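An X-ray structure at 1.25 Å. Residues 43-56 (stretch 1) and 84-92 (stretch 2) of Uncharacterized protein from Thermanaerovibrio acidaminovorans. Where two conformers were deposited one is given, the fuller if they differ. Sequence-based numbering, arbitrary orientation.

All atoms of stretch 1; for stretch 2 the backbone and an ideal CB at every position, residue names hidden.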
# COMPACT_ATOMS: atom_id res chain seq x y z
N ALA A 43 -1.71 2.93 -5.22
CA ALA A 43 -3.03 3.37 -5.65
C ALA A 43 -4.10 2.35 -5.29
O ALA A 43 -5.19 2.73 -4.87
CB ALA A 43 -3.04 3.65 -7.14
N PHE A 44 -3.84 1.08 -5.52
CA PHE A 44 -4.78 0.04 -5.09
C PHE A 44 -5.03 0.14 -3.60
O PHE A 44 -6.18 0.05 -3.14
CB PHE A 44 -4.29 -1.36 -5.44
CG PHE A 44 -4.42 -1.70 -6.89
CD1 PHE A 44 -5.63 -1.98 -7.45
CD2 PHE A 44 -3.31 -1.82 -7.69
CE1 PHE A 44 -5.77 -2.30 -8.77
CE2 PHE A 44 -3.43 -2.17 -9.02
CZ PHE A 44 -4.66 -2.41 -9.56
N LEU A 45 -3.97 0.36 -2.83
CA LEU A 45 -4.09 0.46 -1.38
C LEU A 45 -4.91 1.70 -0.97
O LEU A 45 -5.81 1.60 -0.14
CB LEU A 45 -2.70 0.46 -0.75
CG LEU A 45 -2.58 -0.08 0.67
CD1 LEU A 45 -1.14 -0.38 0.99
CD2 LEU A 45 -3.17 0.84 1.70
N GLU A 46 -4.60 2.85 -1.55
CA GLU A 46 -5.32 4.07 -1.22
C GLU A 46 -6.83 3.89 -1.44
O GLU A 46 -7.66 4.35 -0.66
CB GLU A 46 -4.79 5.22 -2.08
CG GLU A 46 -5.48 6.52 -1.80
CD GLU A 46 -5.04 7.63 -2.71
OE1 GLU A 46 -4.03 7.46 -3.43
OE2 GLU A 46 -5.72 8.68 -2.69
N THR A 47 -7.19 3.22 -2.54
CA THR A 47 -8.59 3.06 -2.89
C THR A 47 -9.29 2.08 -1.94
O THR A 47 -10.42 2.29 -1.51
CB THR A 47 -8.73 2.64 -4.35
OG1 THR A 47 -7.96 3.51 -5.21
CG2 THR A 47 -10.18 2.62 -4.73
N MSE A 48 -8.58 1.01 -1.58
CA MSE A 48 -9.05 0.10 -0.58
C MSE A 48 -9.32 0.81 0.75
O MSE A 48 -10.37 0.61 1.38
CB MSE A 48 -8.05 -1.04 -0.39
CG MSE A 48 -8.44 -2.00 0.75
SE MSE A 48 -7.37 -3.65 0.79
CE MSE A 48 -5.59 -2.89 1.09
N THR A 49 -8.38 1.66 1.14
CA THR A 49 -8.51 2.45 2.37
C THR A 49 -9.76 3.34 2.30
O THR A 49 -10.54 3.41 3.24
CB THR A 49 -7.27 3.30 2.63
OG1 THR A 49 -6.18 2.41 2.87
CG2 THR A 49 -7.49 4.19 3.82
N GLN A 50 -9.93 4.03 1.18
CA GLN A 50 -11.08 4.91 1.02
C GLN A 50 -12.39 4.16 1.22
O GLN A 50 -13.27 4.64 1.95
CB GLN A 50 -11.07 5.55 -0.37
CG GLN A 50 -12.27 6.45 -0.58
CD GLN A 50 -12.31 7.11 -1.92
OE1 GLN A 50 -11.31 7.09 -2.64
NE2 GLN A 50 -13.43 7.75 -2.25
N LEU A 51 -12.52 3.01 0.58
CA LEU A 51 -13.74 2.23 0.73
C LEU A 51 -13.91 1.67 2.12
O LEU A 51 -15.03 1.65 2.64
CB LEU A 51 -13.79 1.10 -0.28
CG LEU A 51 -14.35 1.44 -1.63
CD1 LEU A 51 -14.25 0.23 -2.53
CD2 LEU A 51 -15.75 1.93 -1.54
N ALA A 52 -12.84 1.21 2.75
CA ALA A 52 -12.94 0.66 4.09
C ALA A 52 -13.44 1.75 5.04
O ALA A 52 -14.29 1.49 5.89
CB ALA A 52 -11.58 0.12 4.53
N VAL A 53 -12.91 2.96 4.89
CA VAL A 53 -13.36 4.06 5.74
C VAL A 53 -14.83 4.36 5.45
O VAL A 53 -15.62 4.62 6.38
CB VAL A 53 -12.48 5.31 5.52
CG1 VAL A 53 -13.07 6.55 6.18
CG2 VAL A 53 -11.07 5.08 6.05
N GLU A 54 -15.24 4.36 4.18
CA GLU A 54 -16.65 4.56 3.82
C GLU A 54 -17.59 3.49 4.39
O GLU A 54 -18.75 3.78 4.64
CB GLU A 54 -16.81 4.67 2.29
CG GLU A 54 -16.25 5.99 1.76
CD GLU A 54 -16.30 6.15 0.26
OE1 GLU A 54 -16.97 5.30 -0.41
OE2 GLU A 54 -15.66 7.13 -0.23
N ILE A 55 -17.11 2.28 4.60
CA ILE A 55 -17.94 1.24 5.17
C ILE A 55 -18.05 1.42 6.67
O ILE A 55 -19.14 1.28 7.23
CB ILE A 55 -17.34 -0.16 4.86
CG1 ILE A 55 -17.41 -0.46 3.37
CG2 ILE A 55 -18.03 -1.26 5.67
CD1 ILE A 55 -16.53 -1.55 2.91
N LEU A 56 -16.94 1.70 7.35
CA LEU A 56 -16.92 1.63 8.81
C LEU A 56 -17.28 2.92 9.53
O LEU A 56 -18.04 2.89 10.47
CB LEU A 56 -15.54 1.23 9.31
CG LEU A 56 -14.99 -0.11 8.80
CD1 LEU A 56 -13.64 -0.35 9.43
CD2 LEU A 56 -15.94 -1.27 9.12
N UNK A 84 -11.19 1.63 -16.20
CA UNK A 84 -12.08 1.81 -15.06
C UNK A 84 -12.04 0.55 -14.25
O UNK A 84 -12.41 -0.53 -14.71
CB UNK A 84 -13.51 2.14 -15.49
N UNK A 85 -11.58 0.69 -13.02
CA UNK A 85 -11.41 -0.41 -12.09
C UNK A 85 -12.47 -0.37 -11.00
O UNK A 85 -12.58 0.63 -10.28
CB UNK A 85 -10.01 -0.37 -11.47
N UNK A 86 -13.26 -1.44 -10.92
CA UNK A 86 -14.28 -1.56 -9.88
C UNK A 86 -13.65 -2.23 -8.65
O UNK A 86 -13.17 -3.36 -8.73
CB UNK A 86 -15.49 -2.36 -10.38
N UNK A 87 -13.67 -1.53 -7.53
CA UNK A 87 -13.21 -2.04 -6.25
C UNK A 87 -14.39 -2.47 -5.42
O UNK A 87 -15.37 -1.71 -5.29
CB UNK A 87 -12.38 -0.99 -5.50
N UNK A 88 -14.27 -3.66 -4.84
CA UNK A 88 -15.26 -4.18 -3.90
C UNK A 88 -14.53 -4.49 -2.61
O UNK A 88 -13.56 -5.27 -2.63
CB UNK A 88 -15.98 -5.42 -4.45
N UNK A 89 -14.94 -3.84 -1.52
CA UNK A 89 -14.39 -4.07 -0.22
C UNK A 89 -15.47 -4.60 0.71
O UNK A 89 -16.56 -4.03 0.74
CB UNK A 89 -13.77 -2.79 0.33
N UNK A 90 -15.15 -5.67 1.42
CA UNK A 90 -16.13 -6.47 2.16
C UNK A 90 -15.63 -6.77 3.56
O UNK A 90 -14.48 -7.15 3.73
CB UNK A 90 -16.43 -7.77 1.42
N UNK A 91 -16.49 -6.66 4.56
CA UNK A 91 -16.14 -7.07 5.91
C UNK A 91 -15.95 -8.59 5.95
O UNK A 91 -16.88 -9.36 5.64
CB UNK A 91 -17.21 -6.63 6.91
N UNK A 92 -14.75 -9.02 6.32
CA UNK A 92 -14.41 -10.44 6.40
C UNK A 92 -14.66 -11.00 7.79
O UNK A 92 -15.31 -12.03 7.95
CB UNK A 92 -12.95 -10.66 6.01

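The backbone of 84-92 is extended throughout most of its length and crosses the helix 43-56 at 49°. No hydrogen bond joins the two, so shape and apolar character must set the rules.

Position 84 has nothing of the helix within 5.5 Å of its ideal CB, so the helix leaves the choice open and a polar residue is plausible. It is D84, hydrogen-bonded elsewhere in the structure.

Position 85 points toward the helix, but its ideal CB lies 5.4 Å from F44 CE1. A medium or large apolar side chain, branched or not, could bridge that gap. The residue is V85, chi1 t, whose CG1 reaches 4.5 Å from F44 CE1, a loose contact.

Position 86 is out of reach, and its extended backbone angles favour a beta-branched residue without demanding one. It is T86.

Position 87 points toward the helix again. Its ideal CB sits 3.7 Å from L51 CD1 and 4.3 Å from T47 CG2, while F44 lies farther along the helix, toward its N-terminal end. T47 OG1 donates to A43 O (2.9 Å), leaving the CG2 methyl to meet the strand. A long apolar side chain, such as leucine, methionine or an aromatic, could run along this surface; a flat ring would suit the methyl especially well. F87, chi1 m, lays one face under T47: T47 CG2 stands 3.4 Å from the F87 ring centroid, only 4° off the normal, a CH-pi contact. The ring tip, F87 CZ, comes 3.6 Å from F44 CD1, and the two rings meet rim to rim with planes at 45°.

Position 88 points away, leaving the helix indifferent; a polar beta-former would do. It is T88, hydrogen-bonded elsewhere in the structure.

Position 89 is where the backbones come closest, 6.4 Å between L51 CA and the CA of 89. The ideal CB is 3.9 Å from L51 CB and 4.0 Å from I55 CD1, with A52 N at 4.8 Å. Compact apolar residues such as valine, isoleucine or alanine fit the prospect. V89, chi1 t, spreads its two methyls: CG2 lies 3.8 Å from L51 CD1 and 4.3 Å from M48 CG, while CG1 lies 3.7 Å from I55 CD1 and 4.5 Å from A52 CB.

Position 90 points away, so polar choices are free; it is T90.

Position 91 points sideways, yet an apolar branch could still reach I55. V91 does so, its CG2 4.1 Å from I55 CG2.

Position 92 is out of reach and suits a polar residue: D92.

Stretch 2 84-92: DVTFTVTVD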
# COMPACT_ATOMS: atom_id res chain seq x y z
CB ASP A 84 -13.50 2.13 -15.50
CG ASP A 84 -13.58 3.53 -15.97
OD1 ASP A 84 -13.35 4.43 -15.14
OD2 ASP A 84 -13.88 3.74 -17.14
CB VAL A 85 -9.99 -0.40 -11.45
CG1 VAL A 85 -9.81 -1.58 -10.55
CG2 VAL A 85 -8.92 -0.38 -12.55
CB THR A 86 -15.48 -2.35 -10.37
OG1 THR A 86 -16.01 -1.67 -11.50
CG2 THR A 86 -16.54 -2.53 -9.30
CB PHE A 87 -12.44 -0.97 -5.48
CG PHE A 87 -11.09 -0.64 -6.01
CD1 PHE A 87 -9.96 -1.01 -5.30
CD2 PHE A 87 -10.93 0.08 -7.18
CE1 PHE A 87 -8.69 -0.66 -5.75
CE2 PHE A 87 -9.64 0.39 -7.63
CZ PHE A 87 -8.53 0.02 -6.92
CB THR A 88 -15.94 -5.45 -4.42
OG1 THR A 88 -16.49 -5.20 -5.71
CG2 THR A 88 -17.07 -5.87 -3.46
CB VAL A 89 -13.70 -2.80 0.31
CG1 VAL A 89 -13.26 -2.96 1.75
CG2 VAL A 89 -12.48 -2.45 -0.57
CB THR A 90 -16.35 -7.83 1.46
OG1 THR A 90 -16.70 -7.60 0.09
CG2 THR A 90 -17.45 -8.64 2.15
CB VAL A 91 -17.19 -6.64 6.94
CG1 VAL A 91 -16.85 -7.21 8.32
CG2 VAL A 91 -17.33 -5.11 6.93
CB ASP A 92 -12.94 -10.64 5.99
CG ASP A 92 -12.54 -12.09 6.03
OD1 ASP A 92 -13.03 -12.84 5.17
OD2 ASP A 92 -11.75 -12.47 6.93
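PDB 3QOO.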